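Local coordinates for oxysterol-binding protein homolog 3 (Saccharomyces cerevisiae, PDB 4IC4) that carries lipids, sterols among them, between membranes in the hydrophobic pocket of its OSBP-related domain, by phosphoinositide-coupled, non-vesicular transport, at residues Met61-Asn66 against Ala338-Lys342; Pro119-Leu123 against Arg324-Tyr330. All coordinates share one frame; numbering follows the deposited sequence.

From the N terminus, the chain first runs through 61-66, after helix 44-50, and then 119-123, at the end of strand 118-120, before the barrel strands of the OSBP-related domain begin. After the barrel it returns through helix 325-331, where 324-330 closes contact 2 with 119-123, and helix 335-354, where 338-342 closes contact 1 with 61-66. Contact 2 is therefore nested inside the loop closed by contact 1. Their centres lie about 8 Å apart and the two meet directly: Y330 OH is hydrogen-bonded to N66 O at 2.7 Å, and V63 CG2 packs on F120 CZ. Together they tie two successive helices beyond the barrel to chain that precedes it.

Contact 1: Met61-Asn66 against Ala338-Lys342; sequences MPVTSN and AEEWK
The methyl CB of A338 points at V63 and meets its CG2 branch at 3.9 Å, the apolar end of a contact that otherwise rests on two charged side chains of the same helix face. One residue on, E339 lies alongside V63, the two side chains running past each other in opposite directions. CG of E339 is anti to the backbone N (chi1 179°), and a bend at chi2 brings the carboxylate back to the loop, where OE2 takes the amide hydrogen of V63 N at 2.8 Å. This bond is almost straight, 174° at the hydrogen, and uses the syn lone pair of OE2. The CG1 branch of V63 sits against the same oxygen, while OE1 of E339 accepts a hydrogen bond from a water that also donates to M61 O. V63 begins the short 3-10 turn 63-65, two residues beyond M61, the last of residues 58-61 of the phosphatidylinositol 4-phosphate site of the OSBP-related domain. K342, one helical turn beyond A338, is fully extended, so that its aliphatic part passes V63, CD lying 4.1 Å from V63 CB. Its ammonium ends between two carbonyl oxygens: NZ donates to M61 O at 2.8 Å, from above the carbonyl plane, and to N66 OD1, also at 2.8 Å, tilted 27° from the amide plane. The N66 side chain comes from the opposite direction, and its ND2 is hydrogen-bonded to K118 O, of another residue of the lipid site, which would fix the rotation of the amide. E346, a lipid-site residue one turn further along helix 335-354, has its side chain about 4 Å from that of K342 at their nearest atoms.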
ATOM      1  N   MET A  61     -17.810   1.266 -10.511  1.00 31.62           N
ATOM      2  CA  MET A  61     -17.779  -0.168 -10.272  1.00 28.41           C
ATOM      3  C   MET A  61     -18.700  -0.557  -9.128  1.00 25.13           C
ATOM      4  O   MET A  61     -18.855   0.187  -8.161  1.00 22.71           O
ATOM      5  CB  MET A  61     -16.353  -0.606  -9.928  1.00 30.91           C
ATOM      6  CG  MET A  61     -15.312  -0.251 -10.972  1.00 34.49           C
ATOM      7  SD  MET A  61     -15.389  -1.316 -12.416  1.00 39.03           S
ATOM      8  CE  MET A  61     -14.118  -2.513 -12.003  1.00 36.02           C
ATOM      9  N   PRO A  62     -19.330  -1.736  -9.223  1.00 22.04           N
ATOM     10  CA  PRO A  62     -20.219  -2.160  -8.142  1.00 20.85           C
ATOM     11  C   PRO A  62     -19.349  -2.423  -6.920  1.00 19.23           C
ATOM     12  O   PRO A  62     -18.164  -2.739  -7.055  1.00 19.15           O
ATOM     13  CB  PRO A  62     -20.851  -3.432  -8.701  1.00 22.03           C
ATOM     14  CG  PRO A  62     -19.760  -3.991  -9.552  1.00 23.48           C
ATOM     15  CD  PRO A  62     -19.244  -2.767 -10.270  1.00 23.60           C
ATOM     16  N   VAL A  63     -19.925  -2.289  -5.734  1.00 18.47           N
ATOM     17  CA  VAL A  63     -19.168  -2.504  -4.507  1.00 17.70           C
ATOM     18  C   VAL A  63     -18.618  -3.932  -4.417  1.00 17.68           C
ATOM     19  O   VAL A  63     -17.658  -4.193  -3.693  1.00 16.92           O
ATOM     20  CB  VAL A  63     -20.037  -2.202  -3.261  1.00 17.89           C
ATOM     21  CG1 VAL A  63     -21.097  -3.277  -3.083  1.00 17.77           C
ATOM     22  CG2 VAL A  63     -19.158  -2.090  -2.030  1.00 18.06           C
ATOM     23  N   THR A  64     -19.216  -4.852  -5.169  1.00 14.78           N
ATOM     24  CA  THR A  64     -18.772  -6.241  -5.156  1.00 15.91           C
ATOM     25  C   THR A  64     -17.418  -6.426  -5.841  1.00 14.63           C
ATOM     26  O   THR A  64     -16.787  -7.479  -5.709  1.00 15.73           O
ATOM     27  CB  THR A  64     -19.810  -7.154  -5.828  1.00 14.60           C
ATOM     28  OG1 THR A  64     -20.155  -6.615  -7.109  1.00 15.46           O
ATOM     29  CG2 THR A  64     -21.056  -7.266  -4.960  1.00 15.03           C
ATOM     30  N   SER A  65     -16.974  -5.404  -6.570  1.00 14.23           N
ATOM     31  CA  SER A  65     -15.680  -5.448  -7.248  1.00 13.81           C
ATOM     32  C   SER A  65     -14.574  -5.045  -6.277  1.00 13.41           C
ATOM     33  O   SER A  65     -13.392  -5.102  -6.613  1.00 12.51           O
ATOM     34  CB  SER A  65     -15.656  -4.481  -8.433  1.00 16.38           C
ATOM     35  OG  SER A  65     -16.622  -4.820  -9.413  1.00 21.85           O
ATOM     36  N   ASN A  66     -14.966  -4.635  -5.076  1.00 12.92           N
ATOM     37  CA  ASN A  66     -14.006  -4.196  -4.067  1.00 12.14           C
ATOM     38  C   ASN A  66     -13.705  -5.225  -2.984  1.00 12.31           C
ATOM     39  O   ASN A  66     -14.399  -6.236  -2.840  1.00 11.58           O
ATOM     40  CB  ASN A  66     -14.536  -2.942  -3.357  1.00 14.54           C
ATOM     41  CG  ASN A  66     -14.677  -1.752  -4.278  1.00 16.20           C
ATOM     42  OD1 ASN A  66     -15.575  -0.925  -4.101  1.00 20.47           O
ATOM     43  ND2 ASN A  66     -13.790  -1.642  -5.252  1.00 19.32           N
ATOM     44  N   ALA A 338     -23.934  -1.472   1.510  1.00 14.82           N
ATOM     45  CA  ALA A 338     -22.620  -1.019   1.074  1.00 15.17           C
ATOM     46  C   ALA A 338     -22.720  -0.329  -0.281  1.00 13.76           C
ATOM     47  O   ALA A 338     -22.101   0.711  -0.504  1.00 14.18           O
ATOM     48  CB  ALA A 338     -21.658  -2.195   0.992  1.00 13.74           C
ATOM     49  N   GLU A 339     -23.503  -0.903  -1.189  1.00 13.51           N
ATOM     50  CA  GLU A 339     -23.661  -0.306  -2.507  1.00 14.38           C
ATOM     51  C   GLU A 339     -24.327   1.063  -2.397  1.00 13.96           C
ATOM     52  O   GLU A 339     -23.891   2.027  -3.024  1.00 14.80           O
ATOM     53  CB  GLU A 339     -24.500  -1.207  -3.414  1.00 17.90           C
ATOM     54  CG  GLU A 339     -24.710  -0.623  -4.802  1.00 20.45           C
ATOM     55  CD  GLU A 339     -23.440  -0.612  -5.631  1.00 24.47           C
ATOM     56  OE1 GLU A 339     -23.308   0.272  -6.505  1.00 27.22           O
ATOM     57  OE2 GLU A 339     -22.580  -1.496  -5.420  1.00 26.50           O
ATOM     58  N   GLU A 340     -25.380   1.149  -1.592  1.00 12.59           N
ATOM     59  CA  GLU A 340     -26.087   2.412  -1.427  1.00 14.31           C
ATOM     60  C   GLU A 340     -25.158   3.473  -0.844  1.00 13.16           C
ATOM     61  O   GLU A 340     -25.156   4.623  -1.284  1.00 13.99           O
ATOM     62  CB  GLU A 340     -27.301   2.225  -0.517  1.00 17.28           C
ATOM     63  CG  GLU A 340     -28.322   3.343  -0.623  1.00 24.91           C
ATOM     64  CD  GLU A 340     -29.581   3.066   0.179  1.00 27.96           C
ATOM     65  OE1 GLU A 340     -30.155   1.966   0.026  1.00 31.14           O
ATOM     66  OE2 GLU A 340     -29.999   3.950   0.957  1.00 31.49           O
ATOM     67  N   TRP A 341     -24.363   3.081   0.148  1.00 12.83           N
ATOM     68  CA  TRP A 341     -23.434   4.013   0.771  1.00 11.66           C
ATOM     69  C   TRP A 341     -22.315   4.429  -0.182  1.00 11.15           C
ATOM     70  O   TRP A 341     -21.914   5.591  -0.194  1.00 10.62           O
ATOM     71  CB  TRP A 341     -22.829   3.406   2.039  1.00 11.88           C
ATOM     72  CG  TRP A 341     -23.637   3.661   3.277  1.00 14.79           C
ATOM     73  CD1 TRP A 341     -24.267   2.731   4.056  1.00 16.66           C
ATOM     74  CD2 TRP A 341     -23.871   4.930   3.895  1.00 15.73           C
ATOM     75  NE1 TRP A 341     -24.877   3.347   5.126  1.00 16.34           N
ATOM     76  CE2 TRP A 341     -24.651   4.695   5.051  1.00 16.35           C
ATOM     77  CE3 TRP A 341     -23.498   6.243   3.586  1.00 15.17           C
ATOM     78  CZ2 TRP A 341     -25.062   5.727   5.897  1.00 18.37           C
ATOM     79  CZ3 TRP A 341     -23.908   7.272   4.430  1.00 17.69           C
ATOM     80  CH2 TRP A 341     -24.682   7.005   5.572  1.00 15.85           C
ATOM     81  N   LYS A 342     -21.803   3.483  -0.969  1.00 11.57           N
ATOM     82  CA  LYS A 342     -20.739   3.804  -1.915  1.00 13.56           C
ATOM     83  C   LYS A 342     -21.231   4.899  -2.859  1.00 13.40           C
ATOM     84  O   LYS A 342     -20.560   5.911  -3.063  1.00 12.28           O
ATOM     85  CB  LYS A 342     -20.332   2.557  -2.707  1.00 13.14           C
ATOM     86  CG  LYS A 342     -19.169   2.789  -3.664  1.00 16.11           C
ATOM     87  CD  LYS A 342     -18.697   1.493  -4.305  1.00 16.45           C
ATOM     88  CE  LYS A 342     -17.572   1.760  -5.294  1.00 19.51           C
ATOM     89  NZ  LYS A 342     -17.096   0.508  -5.947  1.00 21.12           N
TER
HETATM   90  O   HOH W   1     -21.131   1.718  -7.378  1.00 30.88           O

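Contact 2: Pro119-Leu123 against Arg324-Tyr330; sequences PFNPL and RPDIRAY
F120 reaches from the end of its strand onto helix 325-331, where I327 CG1 lies over one face of its ring, 3.6 Å from the centroid and 12° off the normal, a CH-pi contact. CD1 of I327 extends this packing back to F120 CB. Y330 CD2 comes to the ring's edge, 4.0 Å from F120 CE2; the two aromatics form an offset edge-to-face pair with planes at 72°, the edge of F120 turned to the face of Y330. The polar bonds gather at R324, whose bend at chi3 (57°) turns the guanidinium to grip D326 side-on: NE donates to OD1, and NH2 to OD2 at 2.7 Å, each on a syn lone pair. D326 OD1 also accepts a hydrogen bond from I327 N, from above the carboxylate plane. Across the contact, R324 NH1 donates to N121 O at 2.9 Å; N121 O lies near the guanidinium plane, while NH1 stands above the carbonyl plane of N121. A water accepts from R324 NH2, and NH1 forms a salt bridge with E126. L123 CG and F120 CB lie over opposite faces of the guanidinium, so this buried charge is sandwiched between apolar groups, with D326 at its edge. A leucine in place of R324 would probably leave D326 and E126 without their shared cation and N121 O without this donor. In the OSBP-related domain these bonds hold the strand before the beta barrel to helix 325-331 after it, beside the phosphatidylinositol 4-phosphate site, whose Q349 has its side chain about 4 Å from that of L123 at their nearest atoms.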
ATOM      1  N   PRO A 119      -9.242  -2.244  -3.862  1.00 10.97           N
ATOM      2  CA  PRO A 119      -9.672  -1.458  -2.701  1.00 10.24           C
ATOM      3  C   PRO A 119     -10.624  -0.338  -3.106  1.00 10.46           C
ATOM      4  O   PRO A 119     -10.708   0.027  -4.277  1.00  9.95           O
ATOM      5  CB  PRO A 119      -8.360  -0.890  -2.157  1.00 11.07           C
ATOM      6  CG  PRO A 119      -7.328  -1.881  -2.615  1.00 13.32           C
ATOM      7  CD  PRO A 119      -7.780  -2.196  -4.021  1.00 13.63           C
ATOM      8  N   PHE A 120     -11.353   0.193  -2.129  1.00  8.07           N
ATOM      9  CA  PHE A 120     -12.255   1.313  -2.376  1.00  8.14           C
ATOM     10  C   PHE A 120     -11.410   2.544  -2.680  1.00  8.14           C
ATOM     11  O   PHE A 120     -10.342   2.735  -2.085  1.00  8.71           O
ATOM     12  CB  PHE A 120     -13.073   1.640  -1.130  1.00  6.74           C
ATOM     13  CG  PHE A 120     -14.234   0.722  -0.887  1.00  6.00           C
ATOM     14  CD1 PHE A 120     -15.538   1.193  -1.015  1.00  7.52           C
ATOM     15  CD2 PHE A 120     -14.032  -0.586  -0.467  1.00  7.56           C
ATOM     16  CE1 PHE A 120     -16.624   0.375  -0.723  1.00  8.42           C
ATOM     17  CE2 PHE A 120     -15.111  -1.412  -0.171  1.00  8.98           C
ATOM     18  CZ  PHE A 120     -16.413  -0.928  -0.297  1.00  7.63           C
ATOM     19  N   ASN A 121     -11.881   3.382  -3.598  1.00  9.66           N
ATOM     20  CA  ASN A 121     -11.175   4.619  -3.910  1.00  8.92           C
ATOM     21  C   ASN A 121     -11.431   5.574  -2.747  1.00  8.87           C
ATOM     22  O   ASN A 121     -12.577   5.840  -2.392  1.00  9.91           O
ATOM     23  CB  ASN A 121     -11.719   5.252  -5.193  1.00 10.64           C
ATOM     24  CG  ASN A 121     -11.424   4.425  -6.419  1.00 13.35           C
ATOM     25  OD1 ASN A 121     -10.274   4.097  -6.695  1.00 15.81           O
ATOM     26  ND2 ASN A 121     -12.467   4.086  -7.170  1.00 18.61           N
ATOM     27  N   PRO A 122     -10.367   6.093  -2.124  1.00  8.32           N
ATOM     28  CA  PRO A 122     -10.597   7.014  -1.011  1.00  8.20           C
ATOM     29  C   PRO A 122     -11.225   8.308  -1.518  1.00  8.57           C
ATOM     30  O   PRO A 122     -11.150   8.628  -2.703  1.00  9.31           O
ATOM     31  CB  PRO A 122      -9.193   7.260  -0.463  1.00  9.55           C
ATOM     32  CG  PRO A 122      -8.423   6.043  -0.887  1.00  9.13           C
ATOM     33  CD  PRO A 122      -8.934   5.793  -2.279  1.00  9.43           C
ATOM     34  N   LEU A 123     -11.849   9.045  -0.612  1.00  8.58           N
ATOM     35  CA  LEU A 123     -12.437  10.322  -0.967  1.00  7.96           C
ATOM     36  C   LEU A 123     -11.335  11.365  -0.801  1.00  7.50           C
ATOM     37  O   LEU A 123     -10.383  11.152  -0.054  1.00  7.19           O
ATOM     38  CB  LEU A 123     -13.582  10.661  -0.012  1.00  9.70           C
ATOM     39  CG  LEU A 123     -14.726   9.652   0.027  1.00 10.50           C
ATOM     40  CD1 LEU A 123     -15.703  10.037   1.130  1.00 14.24           C
ATOM     41  CD2 LEU A 123     -15.422   9.608  -1.331  1.00 12.06           C
ATOM     42  N   ARG A 324     -15.544   4.841   7.318  1.00  9.08           N
ATOM     43  CA  ARG A 324     -16.363   4.806   6.109  1.00  9.22           C
ATOM     44  C   ARG A 324     -17.464   3.763   6.235  1.00  9.22           C
ATOM     45  O   ARG A 324     -17.202   2.586   6.496  1.00  9.46           O
ATOM     46  CB  ARG A 324     -15.508   4.529   4.870  1.00 11.08           C
ATOM     47  CG  ARG A 324     -14.827   5.784   4.370  1.00 13.28           C
ATOM     48  CD  ARG A 324     -14.180   5.617   3.018  1.00 14.86           C
ATOM     49  NE  ARG A 324     -15.097   5.177   1.971  1.00 11.42           N
ATOM     50  CZ  ARG A 324     -14.820   5.283   0.675  1.00 12.70           C
ATOM     51  NH1 ARG A 324     -13.670   5.823   0.292  1.00 13.16           N
ATOM     52  NH2 ARG A 324     -15.665   4.827  -0.239  1.00 13.47           N
ATOM     53  N   PRO A 325     -18.717   4.186   6.037  1.00  8.59           N
ATOM     54  CA  PRO A 325     -19.861   3.277   6.142  1.00  9.38           C
ATOM     55  C   PRO A 325     -19.987   2.223   5.058  1.00  9.67           C
ATOM     56  O   PRO A 325     -20.468   1.117   5.323  1.00 10.04           O
ATOM     57  CB  PRO A 325     -21.055   4.228   6.171  1.00  8.97           C
ATOM     58  CG  PRO A 325     -20.598   5.361   5.330  1.00 10.18           C
ATOM     59  CD  PRO A 325     -19.164   5.566   5.790  1.00  8.73           C
ATOM     60  N   ASP A 326     -19.570   2.551   3.841  1.00  9.52           N
ATOM     61  CA  ASP A 326     -19.668   1.578   2.766  1.00  9.96           C
ATOM     62  C   ASP A 326     -18.654   0.458   2.968  1.00  9.96           C
ATOM     63  O   ASP A 326     -18.983  -0.722   2.817  1.00 11.10           O
ATOM     64  CB  ASP A 326     -19.501   2.254   1.395  1.00 10.95           C
ATOM     65  CG  ASP A 326     -18.261   3.139   1.294  1.00  9.30           C
ATOM     66  OD1 ASP A 326     -17.612   3.457   2.317  1.00  9.40           O
ATOM     67  OD2 ASP A 326     -17.952   3.542   0.153  1.00 10.63           O
ATOM     68  N   ILE A 327     -17.431   0.817   3.339  1.00  8.75           N
ATOM     69  CA  ILE A 327     -16.410  -0.192   3.574  1.00  9.04           C
ATOM     70  C   ILE A 327     -16.814  -1.072   4.758  1.00  9.12           C
ATOM     71  O   ILE A 327     -16.664  -2.294   4.711  1.00  9.64           O
ATOM     72  CB  ILE A 327     -15.033   0.448   3.872  1.00  7.99           C
ATOM     73  CG1 ILE A 327     -14.581   1.304   2.682  1.00  7.95           C
ATOM     74  CG2 ILE A 327     -14.008  -0.650   4.184  1.00 10.99           C
ATOM     75  CD1 ILE A 327     -13.169   1.882   2.819  1.00  7.19           C
ATOM     76  N   ARG A 328     -17.340  -0.452   5.813  1.00  8.94           N
ATOM     77  CA  ARG A 328     -17.745  -1.198   7.003  1.00  8.94           C
ATOM     78  C   ARG A 328     -18.905  -2.148   6.727  1.00 10.28           C
ATOM     79  O   ARG A 328     -18.865  -3.313   7.121  1.00 11.05           O
ATOM     80  CB  ARG A 328     -18.128  -0.240   8.136  1.00 10.05           C
ATOM     81  CG  ARG A 328     -18.440  -0.942   9.454  1.00  9.95           C
ATOM     82  CD  ARG A 328     -17.209  -1.642  10.005  1.00  9.99           C
ATOM     83  NE  ARG A 328     -16.136  -0.688  10.263  1.00  9.45           N
ATOM     84  CZ  ARG A 328     -14.875  -1.021  10.519  1.00  9.02           C
ATOM     85  NH1 ARG A 328     -14.511  -2.297  10.552  1.00 13.02           N
ATOM     86  NH2 ARG A 328     -13.974  -0.077  10.742  1.00 10.75           N
ATOM     87  N   ALA A 329     -19.934  -1.651   6.052  1.00 11.17           N
ATOM     88  CA  ALA A 329     -21.090  -2.480   5.737  1.00 11.98           C
ATOM     89  C   ALA A 329     -20.669  -3.657   4.860  1.00 12.57           C
ATOM     90  O   ALA A 329     -21.120  -4.786   5.064  1.00 13.78           O
ATOM     91  CB  ALA A 329     -22.151  -1.646   5.032  1.00 12.67           C
ATOM     92  N   TYR A 330     -19.790  -3.389   3.896  1.00 12.21           N
ATOM     93  CA  TYR A 330     -19.299  -4.415   2.981  1.00 11.92           C
ATOM     94  C   TYR A 330     -18.495  -5.460   3.749  1.00 12.50           C
ATOM     95  O   TYR A 330     -18.634  -6.662   3.516  1.00 12.71           O
ATOM     96  CB  TYR A 330     -18.416  -3.773   1.905  1.00 11.60           C
ATOM     97  CG  TYR A 330     -18.026  -4.701   0.777  1.00 14.51           C
ATOM     98  CD1 TYR A 330     -18.992  -5.260  -0.058  1.00 13.98           C
ATOM     99  CD2 TYR A 330     -16.685  -4.989   0.519  1.00 12.80           C
ATOM    100  CE1 TYR A 330     -18.635  -6.080  -1.126  1.00 14.31           C
ATOM    101  CE2 TYR A 330     -16.316  -5.809  -0.546  1.00 13.73           C
ATOM    102  CZ  TYR A 330     -17.296  -6.347  -1.365  1.00 14.82           C
ATOM    103  OH  TYR A 330     -16.931  -7.132  -2.435  1.00 14.12           O
TER
HETATM  104  O   HOH W   2     -15.102   4.980  -3.093  1.00 17.97           O